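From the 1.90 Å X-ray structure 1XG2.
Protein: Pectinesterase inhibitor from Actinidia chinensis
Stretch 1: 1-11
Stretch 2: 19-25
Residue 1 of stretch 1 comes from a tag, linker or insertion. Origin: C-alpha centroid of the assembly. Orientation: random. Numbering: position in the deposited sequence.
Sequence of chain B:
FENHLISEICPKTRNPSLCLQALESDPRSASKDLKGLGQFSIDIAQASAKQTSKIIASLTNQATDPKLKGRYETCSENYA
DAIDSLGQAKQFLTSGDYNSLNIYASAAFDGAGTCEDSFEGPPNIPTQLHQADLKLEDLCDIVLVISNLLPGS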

ATOM      1  N   PHE B   1     -37.016 -15.714 -14.688  1.00 26.97           N
ATOM      2  CA  PHE B   1     -36.068 -14.692 -15.246  1.00 26.76           C
ATOM      3  C   PHE B   1     -34.710 -14.814 -14.561  1.00 26.23           C
ATOM      4  O   PHE B   1     -34.640 -15.096 -13.360  1.00 26.51           O
ATOM      5  N   GLU B   2     -33.639 -14.595 -15.321  1.00 25.59           N
ATOM      6  CA  GLU B   2     -32.306 -14.448 -14.746  1.00 24.98           C
ATOM      7  C   GLU B   2     -32.337 -13.324 -13.680  1.00 23.63           C
ATOM      8  O   GLU B   2     -33.018 -12.306 -13.849  1.00 23.06           O
ATOM      9  N   ASN B   3     -31.629 -13.536 -12.571  1.00 22.23           N
ATOM     10  CA  ASN B   3     -31.439 -12.492 -11.570  1.00 20.99           C
ATOM     11  C   ASN B   3     -31.004 -11.204 -12.279  1.00 20.30           C
ATOM     12  O   ASN B   3     -29.931 -11.160 -12.888  1.00 20.17           O
ATOM     13  N   HIS B   4     -31.859 -10.176 -12.232  1.00 19.53           N
ATOM     14  CA  HIS B   4     -31.559  -8.892 -12.875  1.00 18.92           C
ATOM     15  C   HIS B   4     -30.278  -8.268 -12.324  1.00 17.90           C
ATOM     16  O   HIS B   4     -29.612  -7.488 -13.020  1.00 17.24           O
ATOM     17  N   LEU B   5     -29.931  -8.612 -11.088  1.00 17.39           N
ATOM     18  CA  LEU B   5     -28.714  -8.082 -10.470  1.00 17.41           C
ATOM     19  C   LEU B   5     -27.460  -8.517 -11.237  1.00 17.09           C
ATOM     20  O   LEU B   5     -26.490  -7.771 -11.293  1.00 16.42           O
ATOM     21  N   ILE B   6     -27.489  -9.711 -11.830  1.00 16.98           N
ATOM     22  CA  ILE B   6     -26.360 -10.207 -12.631  1.00 17.18           C
ATOM     23  C   ILE B   6     -26.057  -9.277 -13.779  1.00 17.39           C
ATOM     24  O   ILE B   6     -24.897  -9.095 -14.115  1.00 17.23           O
ATOM     25  N   SER B   7     -27.082  -8.668 -14.375  1.00 17.55           N
ATOM     26  CA  SER B   7     -26.873  -7.717 -15.466  1.00 18.10           C
ATOM     27  C   SER B   7     -26.205  -6.414 -15.029  1.00 18.02           C
ATOM     28  O   SER B   7     -25.646  -5.700 -15.859  1.00 18.18           O
ATOM     29  N   GLU B   8     -26.257  -6.109 -13.735  1.00 17.66           N
ATOM     30  CA  GLU B   8     -25.527  -4.964 -13.193  1.00 17.40           C
ATOM     31  C   GLU B   8     -24.120  -5.282 -12.726  1.00 16.89           C
ATOM     32  O   GLU B   8     -23.296  -4.374 -12.584  1.00 16.61           O
ATOM     33  N   ILE B   9     -23.855  -6.553 -12.443  1.00 16.19           N
ATOM     34  CA  ILE B   9     -22.577  -6.962 -11.871  1.00 15.15           C
ATOM     35  C   ILE B   9     -21.594  -7.360 -12.953  1.00 15.20           C
ATOM     36  O   ILE B   9     -20.551  -6.739 -13.110  1.00 14.57           O
ATOM     37  N   CYS B  10     -21.934  -8.398 -13.711  1.00 15.51           N
ATOM     38  CA  CYS B  10     -20.969  -8.999 -14.619  1.00 16.40           C
ATOM     39  C   CYS B  10     -20.366  -8.034 -15.657  1.00 16.27           C
ATOM     40  O   CYS B  10     -19.155  -8.039 -15.833  1.00 17.25           O
ATOM     41  N   PRO B  11     -21.165  -7.203 -16.320  1.00 16.09           N
ATOM     42  CA  PRO B  11     -20.605  -6.218 -17.277  1.00 16.37           C
ATOM     43  C   PRO B  11     -19.585  -5.217 -16.704  1.00 16.27           C
ATOM     44  O   PRO B  11     -18.775  -4.695 -17.466  1.00 15.21           O
ATOM     45  N   CYS B  19     -17.405 -14.111 -14.471  1.00 14.34           N
ATOM     46  CA  CYS B  19     -18.420 -13.659 -13.536  1.00 14.33           C
ATOM     47  C   CYS B  19     -19.737 -14.411 -13.727  1.00 14.76           C
ATOM     48  O   CYS B  19     -20.296 -14.933 -12.765  1.00 13.98           O
ATOM     49  N   LEU B  20     -20.215 -14.483 -14.971  1.00 15.06           N
ATOM     50  CA  LEU B  20     -21.453 -15.199 -15.279  1.00 15.77           C
ATOM     51  C   LEU B  20     -21.371 -16.668 -14.887  1.00 15.84           C
ATOM     52  O   LEU B  20     -22.257 -17.189 -14.246  1.00 16.02           O
ATOM     53  N   GLN B  21     -20.290 -17.323 -15.266  1.00 16.66           N
ATOM     54  CA  GLN B  21     -20.078 -18.722 -14.947  1.00 17.89           C
ATOM     55  C   GLN B  21     -20.123 -18.944 -13.429  1.00 17.41           C
ATOM     56  O   GLN B  21     -20.764 -19.879 -12.950  1.00 16.78           O
ATOM     57  N   ALA B  22     -19.497 -18.042 -12.680  1.00 16.93           N
ATOM     58  CA  ALA B  22     -19.428 -18.155 -11.228  1.00 17.07           C
ATOM     59  C   ALA B  22     -20.798 -17.957 -10.584  1.00 17.27           C
ATOM     60  O   ALA B  22     -21.200 -18.747  -9.737  1.00 17.74           O
ATOM     61  N   LEU B  23     -21.513 -16.908 -10.981  1.00 17.12           N
ATOM     62  CA  LEU B  23     -22.823 -16.614 -10.418  1.00 18.01           C
ATOM     63  C   LEU B  23     -23.879 -17.657 -10.834  1.00 18.74           C
ATOM     64  O   LEU B  23     -24.740 -18.024 -10.043  1.00 18.52           O
ATOM     65  N   GLU B  24     -23.783 -18.160 -12.060  1.00 20.31           N
ATOM     66  CA  GLU B  24     -24.707 -19.193 -12.544  1.00 21.33           C
ATOM     67  C   GLU B  24     -24.440 -20.555 -11.892  1.00 21.61           C
ATOM     68  O   GLU B  24     -25.270 -21.458 -11.999  1.00 22.57           O
ATOM     69  N   SER B  25     -23.297 -20.716 -11.220  1.00 21.54           N
ATOM     70  CA  SER B  25     -22.988 -21.970 -10.530  1.00 21.33           C
ATOM     71  C   SER B  25     -23.761 -22.107  -9.205  1.00 21.97           C
ATOM     72  O   SER B  25     -23.726 -23.154  -8.574  1.00 21.87           O
TER

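The apolar centre of this contact is built from Ile6, Ile9 and Cys10 on the first stretch and Cys19 and Leu23 on the second. The helices of the two stretches run roughly antiparallel, at 151° between their N-to-C directions. Their axes come no closer than 10.7 Å. That spacing leaves room for branched side chains between the backbones.

Leu23 points toward the first stretch and is buried. Its chi1 is m and its chi2 is t, which carries CD1 into the gap between the helices. There CD1 meets three residues. Leu23 CD1 lies 3.9 Å from Ile6 CG1, 3.8 Å from Cys10 SG and 4.3 Å from Ile9 CG2.

Ile6 and Ile9 both point toward the second stretch, and both are buried. Each has chi1 m and chi2 t. They sit three residues apart, close to one helical turn, so both can face the same side. Ile6 also uses CG2: Ile6 CG2 packs 4.0 Å from Leu20 CD1. Ile9 CG2 lies 4.0 Å from Cys19 SG and so covers part of the disulfide.

The disulfide joins Cys10 to Cys19, with Cys10 SG 2.2 Å from Cys19 SG and chi3 at -73°. Both side chains point toward the opposite stretch and both are buried. Cys10 takes chi1 m and Cys19 takes chi1 t. Cys10 CA and Cys19 CA are 5.4 Å apart, the closest approach of CA atoms across the stretches. The covalent bond fixes the two stretches to each other at this end. Cys10 SG also comes within 3.4 Å of Leu20 N, a close contact with the backbone of the second helix.

Leu20 lies at the margin of the apolar patch and is partly exposed. Its CA-to-CB bond points sideways, but the end of the side chain comes nearer the first stretch. With chi1 t and chi2 p, Leu20 CD1 reaches Ile6 and also lies 4.0 Å from Glu2 OE2. This marks the change from apolar to polar packing.

The polar edge consists of Glu2 and Glu24, both exposed. Glu2 points toward the second stretch with chi1 t and chi2 t. Glu24 starts sideways with chi1 m and chi2 t, and its end comes nearer. Glu2 OE2 and Glu24 OE2 are 4.2 Å apart, an approach of like charges. One water lies between them. The water O donates to Glu2 OE2 at 2.6 Å and to Glu24 OE2 at 2.4 Å, so it bridges the two carboxylates. No direct hydrogen bond crosses between the stretches.

Three other polar side chains, those of Asn3, Ser7 and Ser25, bond within their own stretch. Asn3 is the N-cap of the first helix, and Asn3 OD1 accepts from Leu5 N at 3.1 Å; Asn3 ND2 is bonded elsewhere in the structure. Ser7 OG donates to His4 O at 2.6 Å. Ser25 OG donates to Ala22 O, also at 2.6 Å. Gln21 and Pro11 point away from the contact. Phe1, which comes from an expression tag, does not reach it.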

ATOM      1  CB  PHE B   1     -36.579 -13.267 -15.001  1.00 26.96           C
ATOM      2  CG  PHE B   1     -37.771 -12.875 -15.823  1.00 27.69           C
ATOM      3  CD1 PHE B   1     -37.612 -12.335 -17.092  1.00 29.00           C
ATOM      4  CD2 PHE B   1     -39.058 -12.978 -15.301  1.00 29.53           C
ATOM      5  CE1 PHE B   1     -38.715 -11.940 -17.845  1.00 27.96           C
ATOM      6  CE2 PHE B   1     -40.165 -12.589 -16.054  1.00 30.58           C
ATOM      7  CZ  PHE B   1     -39.983 -12.064 -17.333  1.00 29.04           C
ATOM      8  CB  GLU B   2     -31.266 -14.136 -15.842  1.00 25.53           C
ATOM      9  CG  GLU B   2     -29.828 -14.015 -15.323  1.00 27.70           C
ATOM     10  CD  GLU B   2     -28.821 -13.495 -16.340  1.00 31.07           C
ATOM     11  OE1 GLU B   2     -28.697 -12.252 -16.463  1.00 32.02           O
ATOM     12  OE2 GLU B   2     -28.121 -14.317 -16.994  1.00 33.37           O
ATOM     13  CB  ASN B   3     -30.392 -12.932 -10.531  1.00 20.82           C
ATOM     14  CG  ASN B   3     -30.497 -12.157  -9.220  1.00 19.94           C
ATOM     15  OD1 ASN B   3     -30.713 -10.936  -9.208  1.00 19.79           O
ATOM     16  ND2 ASN B   3     -30.346 -12.857  -8.118  1.00 16.59           N
ATOM     17  CB  HIS B   4     -32.737  -7.895 -12.762  1.00 18.98           C
ATOM     18  CG  HIS B   4     -32.891  -7.272 -11.408  1.00 20.27           C
ATOM     19  ND1 HIS B   4     -33.185  -8.006 -10.279  1.00 22.15           N
ATOM     20  CD2 HIS B   4     -32.829  -5.978 -11.010  1.00 20.17           C
ATOM     21  CE1 HIS B   4     -33.275  -7.194  -9.243  1.00 21.71           C
ATOM     22  NE2 HIS B   4     -33.070  -5.957  -9.662  1.00 21.82           N
ATOM     23  CB  LEU B   5     -28.612  -8.491  -8.998  1.00 17.55           C
ATOM     24  CG  LEU B   5     -29.691  -7.916  -8.076  1.00 18.29           C
ATOM     25  CD1 LEU B   5     -29.563  -8.475  -6.664  1.00 18.47           C
ATOM     26  CD2 LEU B   5     -29.634  -6.378  -8.072  1.00 19.21           C
ATOM     27  CB  ILE B   6     -26.610 -11.651 -13.130  1.00 17.37           C
ATOM     28  CG1 ILE B   6     -26.474 -12.623 -11.958  1.00 19.63           C
ATOM     29  CG2 ILE B   6     -25.636 -12.049 -14.249  1.00 17.74           C
ATOM     30  CD1 ILE B   6     -27.110 -13.987 -12.210  1.00 21.19           C
ATOM     31  CB  SER B   7     -28.193  -7.410 -16.190  1.00 18.52           C
ATOM     32  OG  SER B   7     -28.991  -6.570 -15.373  1.00 21.61           O
ATOM     33  CB  GLU B   8     -26.286  -4.373 -12.010  1.00 17.30           C
ATOM     34  CG  GLU B   8     -27.665  -3.860 -12.364  1.00 19.29           C
ATOM     35  CD  GLU B   8     -28.303  -3.151 -11.186  1.00 19.28           C
ATOM     36  OE1 GLU B   8     -29.459  -3.448 -10.873  1.00 18.91           O
ATOM     37  OE2 GLU B   8     -27.615  -2.314 -10.573  1.00 22.66           O
ATOM     38  CB  ILE B   9     -22.777  -8.124 -10.873  1.00 14.69           C
ATOM     39  CG1 ILE B   9     -23.621  -7.666  -9.682  1.00 13.33           C
ATOM     40  CG2 ILE B   9     -21.436  -8.611 -10.347  1.00 14.68           C
ATOM     41  CD1 ILE B   9     -24.173  -8.832  -8.854  1.00 13.87           C
ATOM     42  CB  CYS B  10     -21.541 -10.277 -15.249  1.00 16.73           C
ATOM     43  SG  CYS B  10     -21.667 -11.533 -13.959  1.00 19.77           S
ATOM     44  CB  PRO B  11     -21.835  -5.464 -17.784  1.00 16.19           C
ATOM     45  CG  PRO B  11     -22.978  -6.360 -17.507  1.00 16.86           C
ATOM     46  CD  PRO B  11     -22.636  -7.157 -16.273  1.00 15.88           C
ATOM     47  CB  CYS B  19     -18.630 -12.148 -13.687  1.00 14.88           C
ATOM     48  SG  CYS B  19     -19.950 -11.459 -12.660  1.00 15.27           S
ATOM     49  CB  LEU B  20     -21.801 -15.066 -16.769  1.00 15.50           C
ATOM     50  CG  LEU B  20     -23.106 -15.757 -17.191  1.00 16.52           C
ATOM     51  CD1 LEU B  20     -24.294 -15.155 -16.447  1.00 16.38           C
ATOM     52  CD2 LEU B  20     -23.299 -15.678 -18.710  1.00 16.61           C
ATOM     53  CB  GLN B  21     -18.741 -19.149 -15.539  1.00 18.45           C
ATOM     54  CG  GLN B  21     -18.343 -20.585 -15.381  1.00 23.58           C
ATOM     55  CD  GLN B  21     -16.972 -20.820 -16.022  1.00 29.79           C
ATOM     56  OE1 GLN B  21     -16.063 -21.387 -15.396  1.00 32.88           O
ATOM     57  NE2 GLN B  21     -16.804 -20.316 -17.249  1.00 32.65           N
ATOM     58  CB  ALA B  22     -18.421 -17.149 -10.656  1.00 16.97           C
ATOM     59  CB  LEU B  23     -23.260 -15.179 -10.797  1.00 17.67           C
ATOM     60  CG  LEU B  23     -22.386 -14.063 -10.180  1.00 17.71           C
ATOM     61  CD1 LEU B  23     -22.886 -12.626 -10.494  1.00 16.39           C
ATOM     62  CD2 LEU B  23     -22.244 -14.238  -8.685  1.00 17.49           C
ATOM     63  CB  GLU B  24     -24.635 -19.332 -14.071  1.00 22.05           C
ATOM     64  CG  GLU B  24     -25.593 -18.425 -14.838  1.00 24.64           C
ATOM     65  CD  GLU B  24     -25.549 -18.674 -16.343  1.00 27.56           C
ATOM     66  OE1 GLU B  24     -24.580 -19.326 -16.818  1.00 29.19           O
ATOM     67  OE2 GLU B  24     -26.471 -18.208 -17.053  1.00 29.70           O
ATOM     68  CB  SER B  25     -21.478 -22.120 -10.308  1.00 21.48           C
ATOM     69  OG  SER B  25     -21.025 -21.311  -9.236  1.00 19.26           O
TER
HETATM   70  O   HOH W   1     -27.915 -16.675 -15.804  1.00 38.76           O